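Local atomic coordinates of betaine aldehyde dehydrogenase (Staphylococcus aureus subsp. aureus COL, PDB entry 4QTO), a protein that catalyses the NAD-dependent oxidation of betaine aldehyde to glycine betaine. Residues A[104-107]-A[108-111]; A[124-127]-A[128-132]. All coordinates share one frame; numbering follows the deposited sequence. Where two conformers were deposited one is given.

Contact 1: residues A[104-107]-A[108-111]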
loop_
_atom_site.group_PDB
_atom_site.type_symbol
_atom_site.label_atom_id
_atom_site.label_comp_id
_atom_site.label_asym_id
_atom_site.label_seq_id
_atom_site.Cartn_x
_atom_site.Cartn_y
_atom_site.Cartn_z
ATOM N N ALA A 104 10.635 -15.438 18.889
ATOM C CA ALA A 104 11.883 -14.753 18.539
ATOM C C ALA A 104 12.834 -14.639 19.747
ATOM O O ALA A 104 14.043 -14.915 19.641
ATOM C CB ALA A 104 11.611 -13.376 17.980
ATOM N N ASP A 105 12.295 -14.229 20.883
ATOM C CA ASP A 105 13.107 -14.052 22.077
ATOM C C ASP A 105 13.713 -15.396 22.569
ATOM O O ASP A 105 14.844 -15.430 23.023
ATOM C CB ASP A 105 12.299 -13.377 23.137
ATOM C CG ASP A 105 12.000 -11.906 22.800
ATOM O OD1 ASP A 105 12.710 -11.283 22.001
ATOM O OD2 ASP A 105 11.073 -11.380 23.421
ATOM N N LYS A 106 12.970 -16.489 22.425
ATOM C CA LYS A 106 13.509 -17.822 22.772
ATOM C C LYS A 106 14.661 -18.233 21.852
ATOM O O LYS A 106 15.615 -18.844 22.316
ATOM C CB LYS A 106 12.389 -18.852 22.780
ATOM C CG LYS A 106 11.536 -18.679 24.035
ATOM C CD LYS A 106 10.359 -19.605 24.046
ATOM C CE LYS A 106 9.504 -19.428 25.293
ATOM N NZ LYS A 106 10.095 -19.895 26.577
ATOM N N ILE A 107 14.593 -17.853 20.572
ATOM C CA ILE A 107 15.691 -18.173 19.657
ATOM C C ILE A 107 16.974 -17.477 20.122
ATOM O O ILE A 107 18.022 -18.113 20.217
ATOM C CB ILE A 107 15.378 -17.745 18.207
ATOM C CG1 ILE A 107 14.136 -18.480 17.677
ATOM C CG2 ILE A 107 16.588 -17.960 17.325
ATOM C CD1 ILE A 107 14.235 -19.964 17.569
ATOM N N LYS A 108 16.871 -16.205 20.484
ATOM C CA LYS A 108 18.035 -15.473 20.979
ATOM C C LYS A 108 18.530 -16.025 22.316
ATOM O O LYS A 108 19.749 -16.218 22.509
ATOM C CB LYS A 108 17.735 -13.988 21.082
ATOM C CG LYS A 108 18.940 -13.184 21.553
ATOM C CD LYS A 108 18.626 -11.700 21.600
ATOM C CE LYS A 108 18.430 -11.136 20.216
ATOM N NZ LYS A 108 19.501 -11.478 19.264
ATOM N N GLU A 109 17.618 -16.372 23.223
ATOM C CA GLU A 109 17.974 -16.941 24.507
ATOM C C GLU A 109 18.790 -18.221 24.346
ATOM O O GLU A 109 19.759 -18.440 25.078
ATOM C CB GLU A 109 16.687 -17.253 25.298
ATOM C CG GLU A 109 16.893 -17.972 26.596
ATOM C CD GLU A 109 15.577 -18.295 27.310
ATOM O OE1 GLU A 109 14.492 -18.009 26.745
ATOM O OE2 GLU A 109 15.666 -18.830 28.459
ATOM N N HIS A 110 18.412 -19.029 23.372
ATOM C CA HIS A 110 19.040 -20.326 23.123
ATOM C C HIS A 110 19.986 -20.367 21.936
ATOM O O HIS A 110 20.258 -21.449 21.402
ATOM C CB HIS A 110 17.951 -21.398 22.971
ATOM C CG HIS A 110 17.118 -21.575 24.189
ATOM N ND1 HIS A 110 17.587 -22.226 25.311
ATOM C CD2 HIS A 110 15.866 -21.165 24.489
ATOM C CE1 HIS A 110 16.652 -22.204 26.248
ATOM N NE2 HIS A 110 15.594 -21.594 25.763
ATOM N N ARG A 111 20.471 -19.192 21.533
ATOM C CA ARG A 111 21.311 -19.047 20.358
ATOM C C ARG A 111 22.483 -20.012 20.324
ATOM O O ARG A 111 22.742 -20.650 19.309
ATOM C CB ARG A 111 21.853 -17.612 20.341
ATOM C CG ARG A 111 22.756 -17.260 19.194
ATOM C CD ARG A 111 23.242 -15.815 19.417
ATOM N NE ARG A 111 23.985 -15.276 18.297
ATOM C CZ ARG A 111 25.306 -15.288 18.172
ATOM N NH1 ARG A 111 25.860 -14.746 17.100
ATOM N NH2 ARG A 111 26.081 -15.838 19.103
HETATM O O HOH W 1 12.351 -18.834 27.739
#
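K106 and E109, one helical turn apart, run side by side and point the same way, yet their charges do not meet: K106 NZ stays 4.8 Å from E109 OE1. A water spans the gap, accepting from K106 NZ at 2.8 Å and donating to E109 OE1 at 2.5 Å. The first torsion of E109 sets its CG opposite the backbone N (174°), and the extended chain beyond carries the carboxylate back along the helix toward the lysine. E109 CG also lies 3.9 Å above one face of the H110 ring, toward its rim. At the edge of that ring, H110 CD2 sits 3.2 Å from K106 O, the same carbonyl that accepts from H110 N at 3.0 Å. H110 leaves helical geometry, and its N makes a second, weak bond to I107 O as helix 93-109 ends. Outside the turn, K106 NZ forms a salt bridge with E222 and the H110 side chain packs against R215 and L219, while D105 is paired with R101 of the second subunit. K106 NZ thus bonds E222 directly and reaches E109 through water, so the attraction to E109 is probably the weaker of these, screened by the water.

Contact 2: residues A[124-127]-A[128-132]; sequences KTLE and ESYAD
Residues 124 and 125 approach in extended backbone conformation, and the chain turns helical at L126, where helix 126-146 begins with T125 as its N-cap. T125 O accepts from S129 N at 2.9 Å, and L126 O from Y130 N at 2.8 Å. The cap is reciprocal: E128 N donates to T125 OG1 at 3.2 Å, and the E128 carboxylate returns over the first turn to T125. There E128 OE1 takes T125 N at 3.1 Å, from above the carboxylate plane, and takes the T125 hydroxyl on its anti lone pair, OG1 to OE1 being 2.7 Å. A chi1 of 69° places OG1 between the T125 backbone N and carbonyl carbon, where it can accept from E128 N and donate to E128 OE1. K124 lies along the neighbouring side of the helix, its CD and CE against E128 CB, and a bend at chi4 delivers NZ to D132 OD2 at 2.7 Å, a salt bridge entering 54° out of the carboxylate plane. The same ammonium donates to S129 OG, which T119 also engages. L126 lays its CG over one face of the Y130 ring, a CH-pi contact 4.1 Å from the centroid; Y130 OH bonds to E112. W517 of the third subunit packs on T125, E127 and E128. The bonds from E128 N to T125 OG1 and from T125 N to E128 OE1, each side chain binding the other's backbone N-H, make a capping box, the motif that starts this helix.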
loop_
_atom_site.group_PDB
_atom_site.type_symbol
_atom_site.label_atom_id
_atom_site.label_comp_id
_atom_site.label_asym_id
_atom_site.label_seq_id
_atom_site.Cartn_x
_atom_site.Cartn_y
_atom_site.Cartn_z
ATOM N N LYS A 124 27.891 -27.571 8.841
ATOM C CA LYS A 124 28.462 -26.237 8.530
ATOM C C LYS A 124 29.164 -25.648 9.744
ATOM O O LYS A 124 28.961 -26.094 10.863
ATOM C CB LYS A 124 27.440 -25.263 7.937
ATOM C CG LYS A 124 26.429 -24.714 8.893
ATOM C CD LYS A 124 25.559 -23.751 8.086
ATOM C CE LYS A 124 24.790 -22.834 8.976
ATOM N NZ LYS A 124 23.802 -23.543 9.815
ATOM N N THR A 125 30.002 -24.639 9.506
ATOM C CA THR A 125 30.749 -24.060 10.596
ATOM C C THR A 125 29.880 -23.443 11.682
ATOM O O THR A 125 28.789 -22.947 11.429
ATOM C CB THR A 125 31.781 -23.017 10.138
ATOM O OG1 THR A 125 31.111 -21.849 9.652
ATOM C CG2 THR A 125 32.749 -23.573 9.125
ATOM N N LEU A 126 30.403 -23.470 12.902
ATOM C CA LEU A 126 29.697 -22.872 14.013
ATOM C C LEU A 126 29.463 -21.378 13.769
ATOM O O LEU A 126 28.377 -20.872 14.086
ATOM C CB LEU A 126 30.460 -23.181 15.309
ATOM C CG LEU A 126 29.751 -22.752 16.577
ATOM C CD1 LEU A 126 28.436 -23.502 16.716
ATOM C CD2 LEU A 126 30.678 -23.023 17.746
ATOM N N GLU A 127 30.434 -20.668 13.189
ATOM C CA GLU A 127 30.237 -19.251 12.895
ATOM C C GLU A 127 29.072 -19.043 11.913
ATOM O O GLU A 127 28.280 -18.110 12.065
ATOM C CB GLU A 127 31.541 -18.613 12.402
ATOM C CG GLU A 127 32.543 -18.411 13.532
ATOM C CD GLU A 127 32.079 -17.329 14.494
ATOM O OE1 GLU A 127 31.390 -16.389 14.040
ATOM O OE2 GLU A 127 32.410 -17.398 15.693
ATOM N N GLU A 128 28.942 -19.935 10.930
ATOM C CA GLU A 128 27.810 -19.871 9.999
ATOM C C GLU A 128 26.516 -20.112 10.768
ATOM O O GLU A 128 25.497 -19.441 10.543
ATOM C CB GLU A 128 27.921 -20.901 8.874
ATOM C CG GLU A 128 28.917 -20.507 7.814
ATOM C CD GLU A 128 29.253 -21.663 6.886
ATOM O OE1 GLU A 128 30.138 -22.447 7.248
ATOM O OE2 GLU A 128 28.544 -21.866 5.873
ATOM N N SER A 129 26.538 -21.096 11.658
ATOM C CA SER A 129 25.349 -21.388 12.455
ATOM C C SER A 129 24.934 -20.234 13.375
ATOM O O SER A 129 23.732 -19.993 13.505
ATOM C CB SER A 129 25.489 -22.688 13.235
ATOM O OG SER A 129 25.548 -23.809 12.344
ATOM N N TYR A 130 25.896 -19.522 13.971
ATOM C CA TYR A 130 25.569 -18.353 14.796
ATOM C C TYR A 130 24.878 -17.308 13.923
ATOM O O TYR A 130 23.875 -16.693 14.325
ATOM C CB TYR A 130 26.796 -17.703 15.426
ATOM C CG TYR A 130 27.498 -18.461 16.525
ATOM C CD1 TYR A 130 26.798 -19.053 17.524
ATOM C CD2 TYR A 130 28.885 -18.468 16.588
ATOM C CE1 TYR A 130 27.474 -19.731 18.564
ATOM C CE2 TYR A 130 29.560 -19.116 17.606
ATOM C CZ TYR A 130 28.848 -19.750 18.580
ATOM O OH TYR A 130 29.559 -20.380 19.587
ATOM N N ALA A 131 25.412 -17.078 12.725
ATOM C CA ALA A 131 24.787 -16.104 11.793
ATOM C C ALA A 131 23.345 -16.499 11.473
ATOM O O ALA A 131 22.449 -15.632 11.428
ATOM C CB ALA A 131 25.620 -15.982 10.513
ATOM N N ASP A 132 23.091 -17.787 11.233
ATOM C CA ASP A 132 21.740 -18.279 10.991
ATOM C C ASP A 132 20.857 -17.959 12.165
ATOM O O ASP A 132 19.712 -17.515 11.989
ATOM C CB ASP A 132 21.635 -19.820 10.883
ATOM C CG ASP A 132 21.983 -20.398 9.560
ATOM O OD1 ASP A 132 22.422 -19.688 8.613
ATOM O OD2 ASP A 132 21.818 -21.672 9.507
#

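Along the chain, contact 1 comes first, at the C-terminal end of helix 93-109; helix 111-122 follows, and contact 2 then opens helix 126-146. They stand in series, neither nested nor crossed, and each closes only a local turn. Their centres are 15 Å apart, and they meet where R111 NH1 comes within 3.5 Å of Y130 CB. R111 also forms a salt bridge with D134, one turn beyond Y130, which ties the start of helix 111-122 to helix 126-146. More packing joins helix 93-109 to it, with A104 on F140 and M141 and K108 on H137. D105 of contact 1 reaches the second subunit, and T125, E127 and E128 of contact 2 the third.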